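Local structure of MHP1 (Microbacterium liquefaciens, 2JLN) at residues Q121-A126 and L144-F149; D130-L135 and M298-Q303; S321-L326 and T338-S343; Y181-M186 and G268-A273. The protein is a sodium-dependent symporter that takes up 5-aryl-substituted hydantoins across the membrane, preferring indolylmethyl and benzyl hydantoins of the L form. All blocks are in the same frame, centred on the assembly; numbering follows the deposited sequence.

How the contacts relate
All four contacts join membrane helices. Contacts 1 and 2 both use helix 104-137; their centres are 14 Å apart, and W145 packs on D130 and T133 between them. Contact 2 also touches contact 4, where M298 packs on Y181 and L185. Contact 3 stands off, about 8 Å from contact 1 at the nearest atoms and 37 Å from contact 4 between centres. Along the chain, contacts 1 and 2 interleave, contact 4 falls inside the loop that contact 2 closes, and contact 3 comes last. In LeuT-type transporters helices 3, 4, 8 and 9 form the hash motif, which holds contacts 1 to 3, and helix 7, used by contact 4, belongs to the bundle.

Contact 1: Q121-A126 and L144-F149; sequences QTWLGA and LWIVIF
T122 OG1 is hydrogen-bonded to Q153 NE2 and F118 O, outside the two segments, while the methyl of T122 faces I146 and F149. This methyl, CG2, is anti to the backbone N and comes to 4.0 Å from I146 O. The side chains of T122 and F149 lie side by side, pointing opposite ways. The F149 ring reaches across to the backbone of 121-126, and its CD2 lies 3.5 Å from T122 O. G125 has no side chain, and its CA makes an off-centre CH-pi contact with that ring, 4.2 Å from the centroid of F149. A126 CB fits against the other helix, 3.6 Å from I146 CA and 3.7 Å from I146 CG1. I146 then extends to W123, where its CD1 lies in the plane of the indole, 4.0 Å from W123 CD1 at the ring edge. W123 also stacks on W353. Q121, at the start of this segment, is a probable substrate-binding residue. The axes approach to 8.4 Å at 117°. Such close helix crossing through glycine and alanine joins transmembrane helices 3 and 4, part of the hash motif of the LeuT-type fold.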
loop_
_atom_site.group_PDB
_atom_site.type_symbol
_atom_site.label_atom_id
_atom_site.label_comp_id
_atom_site.label_asym_id
_atom_site.label_seq_id
_atom_site.Cartn_x
_atom_site.Cartn_y
_atom_site.Cartn_z
ATOM N N GLN A 121 -3.152 -12.464 4.268
ATOM C CA GLN A 121 -2.658 -12.035 5.571
ATOM C C GLN A 121 -3.622 -12.375 6.707
ATOM O O GLN A 121 -3.199 -12.547 7.856
ATOM C CB GLN A 121 -2.363 -10.544 5.553
ATOM C CG GLN A 121 -1.495 -10.161 4.393
ATOM C CD GLN A 121 -0.148 -9.640 4.805
ATOM O OE1 GLN A 121 0.349 -8.701 4.200
ATOM N NE2 GLN A 121 0.457 -10.234 5.828
ATOM N N THR A 122 -4.913 -12.474 6.396
ATOM C CA THR A 122 -5.874 -12.857 7.417
ATOM C C THR A 122 -5.493 -14.246 7.861
ATOM O O THR A 122 -5.566 -14.573 9.040
ATOM C CB THR A 122 -7.347 -12.799 6.934
ATOM O OG1 THR A 122 -7.792 -11.437 6.927
ATOM C CG2 THR A 122 -8.262 -13.585 7.880
ATOM N N TRP A 123 -5.045 -15.044 6.901
ATOM C CA TRP A 123 -4.554 -16.398 7.155
ATOM C C TRP A 123 -3.340 -16.474 8.108
ATOM O O TRP A 123 -3.376 -17.213 9.092
ATOM C CB TRP A 123 -4.248 -17.056 5.811
ATOM C CG TRP A 123 -3.812 -18.493 5.818
ATOM C CD1 TRP A 123 -4.552 -19.588 6.192
ATOM C CD2 TRP A 123 -2.553 -19.000 5.352
ATOM N NE1 TRP A 123 -3.814 -20.736 6.014
ATOM C CE2 TRP A 123 -2.589 -20.403 5.491
ATOM C CE3 TRP A 123 -1.396 -18.403 4.823
ATOM C CZ2 TRP A 123 -1.512 -21.212 5.126
ATOM C CZ3 TRP A 123 -0.342 -19.212 4.448
ATOM C CH2 TRP A 123 -0.403 -20.597 4.610
ATOM N N LEU A 124 -2.276 -15.720 7.827
ATOM C CA LEU A 124 -1.097 -15.723 8.697
ATOM C C LEU A 124 -1.485 -15.343 10.116
ATOM O O LEU A 124 -0.980 -15.902 11.084
ATOM C CB LEU A 124 -0.019 -14.747 8.211
ATOM C CG LEU A 124 0.619 -14.855 6.832
ATOM C CD1 LEU A 124 1.788 -13.928 6.808
ATOM C CD2 LEU A 124 1.074 -16.272 6.510
ATOM N N GLY A 125 -2.373 -14.371 10.236
ATOM C CA GLY A 125 -2.854 -13.982 11.541
ATOM C C GLY A 125 -3.503 -15.144 12.254
ATOM O O GLY A 125 -3.223 -15.370 13.425
ATOM N N ALA A 126 -4.361 -15.881 11.547
ATOM C CA ALA A 126 -5.029 -17.068 12.098
ATOM C C ALA A 126 -4.049 -18.168 12.538
ATOM O O ALA A 126 -4.208 -18.761 13.615
ATOM C CB ALA A 126 -6.021 -17.621 11.097
ATOM N N LEU A 144 -12.014 -21.945 12.178
ATOM C CA LEU A 144 -12.701 -21.092 13.138
ATOM C C LEU A 144 -11.870 -19.844 13.435
ATOM O O LEU A 144 -12.427 -18.743 13.516
ATOM C CB LEU A 144 -13.011 -21.840 14.437
ATOM C CG LEU A 144 -13.149 -20.939 15.675
ATOM C CD1 LEU A 144 -14.614 -20.644 15.985
ATOM C CD2 LEU A 144 -12.434 -21.564 16.885
ATOM N N TRP A 145 -10.551 -20.021 13.594
ATOM C CA TRP A 145 -9.622 -18.920 13.913
ATOM C C TRP A 145 -9.383 -17.959 12.760
ATOM O O TRP A 145 -9.024 -16.806 12.993
ATOM C CB TRP A 145 -8.264 -19.448 14.351
ATOM C CG TRP A 145 -8.078 -19.550 15.822
ATOM C CD1 TRP A 145 -7.648 -20.646 16.528
ATOM C CD2 TRP A 145 -8.291 -18.514 16.778
ATOM N NE1 TRP A 145 -7.583 -20.348 17.859
ATOM C CE2 TRP A 145 -7.976 -19.048 18.047
ATOM C CE3 TRP A 145 -8.714 -17.179 16.687
ATOM C CZ2 TRP A 145 -8.077 -18.296 19.224
ATOM C CZ3 TRP A 145 -8.813 -16.432 17.857
ATOM C CH2 TRP A 145 -8.493 -16.995 19.110
ATOM N N ILE A 146 -9.550 -18.441 11.526
ATOM C CA ILE A 146 -9.557 -17.569 10.355
ATOM C C ILE A 146 -10.671 -16.539 10.507
ATOM O O ILE A 146 -10.397 -15.367 10.717
ATOM C CB ILE A 146 -9.753 -18.348 9.055
ATOM C CG1 ILE A 146 -8.437 -18.961 8.627
ATOM C CG2 ILE A 146 -10.223 -17.440 7.950
ATOM C CD1 ILE A 146 -8.368 -19.208 7.163
ATOM N N VAL A 147 -11.919 -16.999 10.420
ATOM C CA VAL A 147 -13.122 -16.189 10.639
ATOM C C VAL A 147 -13.041 -15.248 11.850
ATOM O O VAL A 147 -13.143 -14.035 11.687
ATOM C CB VAL A 147 -14.378 -17.088 10.772
ATOM C CG1 VAL A 147 -15.572 -16.272 11.225
ATOM C CG2 VAL A 147 -14.669 -17.828 9.445
ATOM N N ILE A 148 -12.868 -15.776 13.058
ATOM C CA ILE A 148 -12.667 -14.883 14.212
ATOM C C ILE A 148 -11.678 -13.714 13.983
ATOM O O ILE A 148 -11.896 -12.616 14.488
ATOM C CB ILE A 148 -12.294 -15.649 15.514
ATOM C CG1 ILE A 148 -13.476 -16.524 15.947
ATOM C CG2 ILE A 148 -11.879 -14.664 16.636
ATOM C CD1 ILE A 148 -13.147 -17.560 17.002
ATOM N N PHE A 149 -10.600 -13.942 13.235
ATOM C CA PHE A 149 -9.636 -12.872 12.929
ATOM C C PHE A 149 -10.134 -11.878 11.849
ATOM O O PHE A 149 -10.103 -10.649 12.046
ATOM C CB PHE A 149 -8.289 -13.454 12.523
ATOM C CG PHE A 149 -7.187 -12.456 12.532
ATOM C CD1 PHE A 149 -6.855 -11.790 13.703
ATOM C CD2 PHE A 149 -6.473 -12.182 11.378
ATOM C CE1 PHE A 149 -5.822 -10.848 13.722
ATOM C CE2 PHE A 149 -5.441 -11.250 11.386
ATOM C CZ PHE A 149 -5.114 -10.575 12.565
#

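Contact 2: D130-L135 and M298-Q303; sequences DEITRL and MAILFQ
The side-chain amide of Q303 and the carboxylate of E131 are turned 58° apart, and the two side chains cross obliquely. The aliphatic part of E131 lies over one face of the amide: E131 CG is 3.7 Å from Q303 CD, and E131 CB is 3.7 Å from Q303 NE2. E131 CG is anti to the backbone N (chi1 -165°), and the chain bends at chi2. The carboxylate then turns to R134, with E131 OE2 3.1 Å from R134 NH2. OE2 lies well out of the guanidinium plane, so this is a pairing of charges. L135 CD2 sits above one guanidinium face, toward its rim. Apolar packing fills the rest of the contact. I132 lies alongside Q303, its CG1 3.4 Å from Q303 CB, and L135 CD1 is 4.1 Å from A299 CB. I132 CG2 meets I300 CG1 at 4.3 Å. An alanine at Q303 would probably open a gap beside E131 CB and CG, which would lose the amide packed on them. The segments run nearly antiparallel, at 160°. Beyond them, I300 touches L136, Q303 touches A128, D130 packs on helix 142-157, and M298 packs on helix 160-190.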
loop_
_atom_site.group_PDB
_atom_site.type_symbol
_atom_site.label_atom_id
_atom_site.label_comp_id
_atom_site.label_asym_id
_atom_site.label_seq_id
_atom_site.Cartn_x
_atom_site.Cartn_y
_atom_site.Cartn_z
ATOM N N ASP A 130 -3.835 -19.397 16.341
ATOM C CA ASP A 130 -4.047 -20.834 16.477
ATOM C C ASP A 130 -2.838 -21.553 17.114
ATOM O O ASP A 130 -2.993 -22.474 17.931
ATOM C CB ASP A 130 -4.393 -21.463 15.132
ATOM C CG ASP A 130 -5.063 -22.809 15.294
ATOM O OD1 ASP A 130 -5.850 -22.954 16.263
ATOM O OD2 ASP A 130 -4.805 -23.715 14.472
ATOM N N GLU A 131 -1.634 -21.133 16.739
ATOM C CA GLU A 131 -0.437 -21.625 17.404
ATOM C C GLU A 131 -0.429 -21.211 18.871
ATOM O O GLU A 131 -0.070 -22.005 19.729
ATOM C CB GLU A 131 0.838 -21.136 16.716
ATOM C CG GLU A 131 2.080 -21.914 17.153
ATOM C CD GLU A 131 2.001 -23.436 16.853
ATOM O OE1 GLU A 131 1.053 -23.901 16.148
ATOM O OE2 GLU A 131 2.911 -24.166 17.330
ATOM N N ILE A 132 -0.821 -19.975 19.164
ATOM C CA ILE A 132 -0.891 -19.534 20.548
ATOM C C ILE A 132 -1.877 -20.359 21.377
ATOM O O ILE A 132 -1.562 -20.731 22.509
ATOM C CB ILE A 132 -1.224 -18.046 20.679
ATOM C CG1 ILE A 132 -0.181 -17.213 19.942
ATOM C CG2 ILE A 132 -1.279 -17.648 22.143
ATOM C CD1 ILE A 132 -0.331 -15.726 20.142
ATOM N N THR A 133 -3.059 -20.662 20.841
ATOM C CA THR A 133 -4.017 -21.412 21.654
ATOM C C THR A 133 -3.591 -22.856 21.876
ATOM O O THR A 133 -3.670 -23.350 22.997
ATOM C CB THR A 133 -5.511 -21.340 21.182
ATOM O OG1 THR A 133 -5.694 -22.069 19.957
ATOM C CG2 THR A 133 -5.974 -19.895 21.045
ATOM N N ARG A 134 -3.131 -23.545 20.839
ATOM C CA ARG A 134 -2.773 -24.949 21.057
ATOM C C ARG A 134 -1.481 -25.130 21.892
ATOM O O ARG A 134 -1.247 -26.193 22.457
ATOM C CB ARG A 134 -2.819 -25.783 19.758
ATOM C CG ARG A 134 -1.623 -25.702 18.869
ATOM C CD ARG A 134 -0.663 -26.808 19.190
ATOM N NE ARG A 134 0.467 -26.789 18.275
ATOM C CZ ARG A 134 1.671 -27.269 18.565
ATOM N NH1 ARG A 134 1.908 -27.807 19.755
ATOM N NH2 ARG A 134 2.638 -27.202 17.662
ATOM N N LEU A 135 -0.678 -24.078 22.013
ATOM C CA LEU A 135 0.451 -24.103 22.936
ATOM C C LEU A 135 -0.005 -23.743 24.345
ATOM O O LEU A 135 0.827 -23.412 25.202
ATOM C CB LEU A 135 1.545 -23.115 22.527
ATOM C CG LEU A 135 2.287 -23.276 21.209
ATOM C CD1 LEU A 135 3.439 -22.274 21.152
ATOM C CD2 LEU A 135 2.768 -24.708 21.078
ATOM N N MET A 298 8.610 -17.904 25.770
ATOM C CA MET A 298 9.319 -17.248 24.667
ATOM C C MET A 298 8.865 -17.678 23.286
ATOM O O MET A 298 9.245 -17.068 22.298
ATOM C CB MET A 298 10.825 -17.454 24.779
ATOM C CG MET A 298 11.611 -16.200 25.174
ATOM S SD MET A 298 12.758 -15.621 23.898
ATOM C CE MET A 298 11.665 -14.602 22.901
ATOM N N ALA A 299 8.076 -18.741 23.218
ATOM C CA ALA A 299 7.492 -19.183 21.961
ATOM C C ALA A 299 6.246 -18.342 21.687
ATOM O O ALA A 299 6.153 -17.648 20.677
ATOM C CB ALA A 299 7.136 -20.650 22.045
ATOM N N ILE A 300 5.278 -18.425 22.591
ATOM C CA ILE A 300 4.137 -17.526 22.612
ATOM C C ILE A 300 4.511 -16.077 22.224
ATOM O O ILE A 300 3.843 -15.470 21.395
ATOM C CB ILE A 300 3.444 -17.623 23.991
ATOM C CG1 ILE A 300 2.417 -18.756 23.966
ATOM C CG2 ILE A 300 2.799 -16.309 24.397
ATOM C CD1 ILE A 300 1.645 -18.917 25.254
ATOM N N LEU A 301 5.573 -15.533 22.813
ATOM C CA LEU A 301 6.167 -14.280 22.343
ATOM C C LEU A 301 6.289 -14.200 20.821
ATOM O O LEU A 301 5.726 -13.301 20.213
ATOM C CB LEU A 301 7.572 -14.087 22.924
ATOM C CG LEU A 301 7.796 -13.019 23.978
ATOM C CD1 LEU A 301 9.000 -12.180 23.610
ATOM C CD2 LEU A 301 6.588 -12.169 23.996
ATOM N N PHE A 302 7.056 -15.115 20.217
ATOM C CA PHE A 302 7.268 -15.117 18.762
ATOM C C PHE A 302 5.931 -14.980 18.049
ATOM O O PHE A 302 5.804 -14.234 17.082
ATOM C CB PHE A 302 7.998 -16.387 18.252
ATOM C CG PHE A 302 9.439 -16.564 18.786
ATOM C CD1 PHE A 302 10.059 -17.828 18.761
ATOM C CD2 PHE A 302 10.163 -15.481 19.316
ATOM C CE1 PHE A 302 11.353 -17.995 19.235
ATOM C CE2 PHE A 302 11.464 -15.652 19.803
ATOM C CZ PHE A 302 12.054 -16.905 19.762
ATOM N N GLN A 303 4.921 -15.681 18.547
ATOM C CA GLN A 303 3.598 -15.658 17.934
ATOM C C GLN A 303 2.788 -14.363 18.185
ATOM O O GLN A 303 2.022 -13.931 17.322
ATOM C CB GLN A 303 2.811 -16.857 18.423
ATOM C CG GLN A 303 2.332 -17.733 17.307
ATOM C CD GLN A 303 3.462 -18.524 16.698
ATOM O OE1 GLN A 303 4.403 -18.940 17.398
ATOM N NE2 GLN A 303 3.384 -18.742 15.383
#

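Contact 3: S321-L326 and T338-S343; sequences SPAYTL and TGVIVS
P322 packs on the hydroxyl of S343, with P322 CB 3.3 Å from S343 OG. The hydroxyl has its own bond within 338-343: S343 OG donates to G339 O at 3.0 Å, with a C=O to donor angle of 147°. The backbone N of S343 bonds to G339 O as well, from the opposite face of the carbonyl plane, so two donors hold that oxygen. S343 OG lies beside the backbone N (chi1 -73°), which turns it back to this carbonyl. An alanine at S343 would probably leave G339 O with one donor fewer and P322 CB without the oxygen it packs on. Apolar contacts surround this pair. A323 CB meets V340 CG2 at 3.4 Å. L326 CD1 touches V342 CG1 at 3.8 Å, the two side chains crossing at about a right angle, and it lies 3.7 Å from G339 O. The backbones come close at A323 and G339, where the CA atoms are 4.4 Å apart. L115 of helix 104-137 touches both P322 and S343. The helix axes cross at 120°. Helix 314-329, kinked at S321 and P322, packs here on transmembrane helix 9, and such packing belongs to the hash motif of the LeuT-type fold.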
loop_
_atom_site.group_PDB
_atom_site.type_symbol
_atom_site.label_atom_id
_atom_site.label_comp_id
_atom_site.label_asym_id
_atom_site.label_seq_id
_atom_site.Cartn_x
_atom_site.Cartn_y
_atom_site.Cartn_z
ATOM N N SER A 321 -9.089 0.228 1.049
ATOM C CA SER A 321 -9.362 0.640 -0.322
ATOM C C SER A 321 -10.484 -0.085 -1.045
ATOM O O SER A 321 -11.102 0.491 -1.927
ATOM C CB SER A 321 -8.103 0.641 -1.170
ATOM O OG SER A 321 -7.142 1.511 -0.593
ATOM N N PRO A 322 -10.747 -1.351 -0.721
ATOM C CA PRO A 322 -11.979 -1.777 -1.394
ATOM C C PRO A 322 -13.252 -1.212 -0.717
ATOM O O PRO A 322 -14.257 -0.941 -1.401
ATOM C CB PRO A 322 -11.905 -3.315 -1.317
ATOM C CG PRO A 322 -10.903 -3.594 -0.261
ATOM C CD PRO A 322 -9.892 -2.501 -0.412
ATOM N N ALA A 323 -13.207 -1.030 0.604
ATOM C CA ALA A 323 -14.293 -0.354 1.302
ATOM C C ALA A 323 -14.692 0.956 0.589
ATOM O O ALA A 323 -15.828 1.091 0.166
ATOM C CB ALA A 323 -13.946 -0.111 2.772
ATOM N N TYR A 324 -13.781 1.908 0.430
ATOM C CA TYR A 324 -14.139 3.159 -0.235
ATOM C C TYR A 324 -14.583 3.013 -1.698
ATOM O O TYR A 324 -15.307 3.895 -2.206
ATOM C CB TYR A 324 -13.003 4.167 -0.197
ATOM C CG TYR A 324 -12.785 4.818 1.127
ATOM C CD1 TYR A 324 -11.598 4.631 1.802
ATOM C CD2 TYR A 324 -13.740 5.641 1.697
ATOM C CE1 TYR A 324 -11.365 5.225 3.017
ATOM C CE2 TYR A 324 -13.513 6.258 2.915
ATOM C CZ TYR A 324 -12.316 6.035 3.569
ATOM O OH TYR A 324 -12.016 6.601 4.782
ATOM N N THR A 325 -14.140 1.949 -2.384
ATOM C CA THR A 325 -14.578 1.692 -3.765
ATOM C C THR A 325 -16.059 1.303 -3.810
ATOM O O THR A 325 -16.794 1.736 -4.694
ATOM C CB THR A 325 -13.722 0.604 -4.485
ATOM O OG1 THR A 325 -12.370 1.057 -4.624
ATOM C CG2 THR A 325 -14.265 0.319 -5.882
ATOM N N LEU A 326 -16.491 0.490 -2.851
ATOM C CA LEU A 326 -17.904 0.118 -2.740
ATOM C C LEU A 326 -18.811 1.287 -2.348
ATOM O O LEU A 326 -19.783 1.611 -3.055
ATOM C CB LEU A 326 -18.106 -1.061 -1.765
ATOM C CG LEU A 326 -17.604 -2.441 -2.249
ATOM C CD1 LEU A 326 -17.900 -3.547 -1.223
ATOM C CD2 LEU A 326 -18.180 -2.797 -3.617
ATOM N N THR A 338 -20.302 -0.400 5.893
ATOM C CA THR A 338 -20.883 -1.568 5.246
ATOM C C THR A 338 -20.017 -2.185 4.139
ATOM O O THR A 338 -20.108 -3.398 3.892
ATOM C CB THR A 338 -22.284 -1.243 4.739
ATOM O OG1 THR A 338 -23.204 -1.576 5.777
ATOM C CG2 THR A 338 -22.630 -2.020 3.469
ATOM N N GLY A 339 -19.183 -1.349 3.498
ATOM C CA GLY A 339 -18.289 -1.741 2.408
ATOM C C GLY A 339 -17.125 -2.563 2.928
ATOM O O GLY A 339 -16.673 -3.498 2.277
ATOM N N VAL A 340 -16.663 -2.197 4.120
ATOM C CA VAL A 340 -15.702 -2.961 4.891
ATOM C C VAL A 340 -16.163 -4.388 5.199
ATOM O O VAL A 340 -15.394 -5.317 5.049
ATOM C CB VAL A 340 -15.424 -2.273 6.204
ATOM C CG1 VAL A 340 -14.785 -3.240 7.159
ATOM C CG2 VAL A 340 -14.541 -1.056 5.989
ATOM N N ILE A 341 -17.404 -4.570 5.638
ATOM C CA ILE A 341 -17.967 -5.916 5.846
ATOM C C ILE A 341 -18.079 -6.773 4.565
ATOM O O ILE A 341 -17.794 -7.972 4.585
ATOM C CB ILE A 341 -19.361 -5.855 6.574
ATOM C CG1 ILE A 341 -19.165 -5.907 8.093
ATOM C CG2 ILE A 341 -20.289 -6.996 6.116
ATOM C CD1 ILE A 341 -19.984 -4.871 8.866
ATOM N N VAL A 342 -18.502 -6.172 3.460
ATOM C CA VAL A 342 -18.560 -6.914 2.203
ATOM C C VAL A 342 -17.174 -7.224 1.601
ATOM O O VAL A 342 -17.028 -8.198 0.872
ATOM C CB VAL A 342 -19.436 -6.202 1.145
ATOM C CG1 VAL A 342 -19.303 -6.892 -0.190
ATOM C CG2 VAL A 342 -20.887 -6.182 1.576
ATOM N N SER A 343 -16.161 -6.409 1.891
ATOM C CA SER A 343 -14.824 -6.634 1.331
ATOM C C SER A 343 -14.066 -7.732 2.048
ATOM O O SER A 343 -13.367 -8.514 1.431
ATOM C CB SER A 343 -13.997 -5.360 1.379
ATOM O OG SER A 343 -14.467 -4.467 0.412
#

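Contact 4: Y181-M186 and G268-A273; sequences YMVYLM and GFIGAA
I270 leads the contact: its CB is directed toward 181-186, and its CG1 branch carries the contact. CG1, anti to the carbonyl carbon (chi1 -67°), is 3.7 Å from V183 CG2. CD1 continues in an extended line (chi2 -166°) and ends beside two residues of helix 160-190. It is 3.7 Å from M182 CB and 3.8 Å from V183 CG2. The same V183 methyl also meets F269. It lies at the edge of that ring, near its plane, 4.0 Å from F269 CE2. V183 CG2 is therefore shared between an aliphatic chain and an aromatic rim. One turn on, M186 spans the wider gap to A273. Its chain bends at chi3, and its CE comes to 3.9 Å from A273 C and 4.3 Å from A273 CB. The side-chain touches are all apolar. The helices run in the same general direction, at 24°, with axes 10.7 Å apart, so larger side chains bridge the space. I287 touches M182 and M186, while V58 and I62 touch F269. This packing joins transmembrane helices 5 and 7. In LeuT-type transporters helix 7 belongs to the four-helix bundle, and the contact ties helix 5 to it here.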
loop_
_atom_site.group_PDB
_atom_site.type_symbol
_atom_site.label_atom_id
_atom_site.label_comp_id
_atom_site.label_asym_id
_atom_site.label_seq_id
_atom_site.Cartn_x
_atom_site.Cartn_y
_atom_site.Cartn_z
ATOM N N TYR A 181 15.891 -7.517 20.350
ATOM C CA TYR A 181 16.110 -8.749 21.083
ATOM C C TYR A 181 16.352 -9.914 20.117
ATOM O O TYR A 181 17.276 -10.688 20.326
ATOM C CB TYR A 181 14.915 -9.032 21.994
ATOM C CG TYR A 181 15.038 -10.254 22.878
ATOM C CD1 TYR A 181 16.093 -10.392 23.787
ATOM C CD2 TYR A 181 14.077 -11.254 22.831
ATOM C CE1 TYR A 181 16.198 -11.519 24.612
ATOM C CE2 TYR A 181 14.164 -12.372 23.644
ATOM C CZ TYR A 181 15.224 -12.503 24.533
ATOM O OH TYR A 181 15.281 -13.623 25.330
ATOM N N MET A 182 15.535 -10.030 19.064
ATOM C CA MET A 182 15.665 -11.102 18.052
ATOM C C MET A 182 17.043 -11.216 17.400
ATOM O O MET A 182 17.566 -12.312 17.285
ATOM C CB MET A 182 14.627 -10.949 16.937
ATOM C CG MET A 182 13.469 -11.929 16.995
ATOM S SD MET A 182 12.192 -11.565 15.749
ATOM C CE MET A 182 11.238 -13.095 15.858
ATOM N N VAL A 183 17.609 -10.101 16.938
ATOM C CA VAL A 183 18.998 -10.082 16.459
ATOM C C VAL A 183 19.996 -10.550 17.522
ATOM O O VAL A 183 20.967 -11.228 17.216
ATOM C CB VAL A 183 19.424 -8.682 15.985
ATOM C CG1 VAL A 183 20.930 -8.553 15.985
ATOM C CG2 VAL A 183 18.874 -8.419 14.609
ATOM N N TYR A 184 19.746 -10.179 18.776
ATOM C CA TYR A 184 20.598 -10.585 19.886
ATOM C C TYR A 184 20.581 -12.097 20.121
ATOM O O TYR A 184 21.636 -12.709 20.183
ATOM C CB TYR A 184 20.231 -9.848 21.180
ATOM C CG TYR A 184 20.869 -10.510 22.380
ATOM C CD1 TYR A 184 22.125 -10.110 22.835
ATOM C CD2 TYR A 184 20.238 -11.581 23.030
ATOM C CE1 TYR A 184 22.730 -10.745 23.921
ATOM C CE2 TYR A 184 20.833 -12.225 24.115
ATOM C CZ TYR A 184 22.077 -11.803 24.554
ATOM O OH TYR A 184 22.664 -12.430 25.631
ATOM N N LEU A 185 19.400 -12.692 20.280
ATOM C CA LEU A 185 19.293 -14.148 20.384
ATOM C C LEU A 185 20.064 -14.880 19.281
ATOM O O LEU A 185 20.730 -15.862 19.562
ATOM C CB LEU A 185 17.834 -14.611 20.360
ATOM C CG LEU A 185 17.048 -14.448 21.658
ATOM C CD1 LEU A 185 15.612 -14.994 21.558
ATOM C CD2 LEU A 185 17.812 -15.127 22.777
ATOM N N MET A 186 19.964 -14.415 18.034
ATOM C CA MET A 186 20.692 -15.022 16.909
ATOM C C MET A 186 22.217 -14.864 16.968
ATOM O O MET A 186 22.928 -15.849 17.132
ATOM C CB MET A 186 20.215 -14.454 15.575
ATOM C CG MET A 186 18.972 -15.093 15.014
ATOM S SD MET A 186 18.688 -14.490 13.340
ATOM C CE MET A 186 19.288 -15.875 12.403
ATOM N N GLY A 268 14.605 -6.643 7.280
ATOM C CA GLY A 268 15.213 -7.251 6.117
ATOM C C GLY A 268 16.449 -7.986 6.567
ATOM O O GLY A 268 16.619 -9.149 6.246
ATOM N N PHE A 269 17.311 -7.313 7.329
ATOM C CA PHE A 269 18.486 -7.968 7.909
ATOM C C PHE A 269 18.155 -9.260 8.695
ATOM O O PHE A 269 18.875 -10.245 8.581
ATOM C CB PHE A 269 19.315 -6.999 8.764
ATOM C CG PHE A 269 20.466 -7.656 9.489
ATOM C CD1 PHE A 269 21.689 -7.821 8.868
ATOM C CD2 PHE A 269 20.317 -8.116 10.791
ATOM C CE1 PHE A 269 22.749 -8.432 9.535
ATOM C CE2 PHE A 269 21.365 -8.736 11.463
ATOM C CZ PHE A 269 22.583 -8.895 10.829
ATOM N N ILE A 270 17.083 -9.281 9.477
ATOM C CA ILE A 270 16.723 -10.523 10.158
ATOM C C ILE A 270 16.366 -11.666 9.184
ATOM O O ILE A 270 16.768 -12.819 9.388
ATOM C CB ILE A 270 15.625 -10.318 11.230
ATOM C CG1 ILE A 270 16.183 -9.482 12.379
ATOM C CG2 ILE A 270 15.109 -11.652 11.742
ATOM C CD1 ILE A 270 15.343 -9.494 13.607
ATOM N N GLY A 271 15.629 -11.363 8.121
ATOM C CA GLY A 271 15.311 -12.378 7.130
ATOM C C GLY A 271 16.539 -12.928 6.409
ATOM O O GLY A 271 16.674 -14.144 6.208
ATOM N N ALA A 272 17.427 -12.018 6.010
ATOM C CA ALA A 272 18.681 -12.368 5.350
ATOM C C ALA A 272 19.601 -13.214 6.247
ATOM O O ALA A 272 20.112 -14.238 5.807
ATOM C CB ALA A 272 19.377 -11.139 4.876
ATOM N N ALA A 273 19.795 -12.789 7.497
ATOM C CA ALA A 273 20.585 -13.531 8.485
ATOM C C ALA A 273 20.094 -14.978 8.705
ATOM O O ALA A 273 20.875 -15.920 8.656
ATOM C CB ALA A 273 20.631 -12.772 9.801
#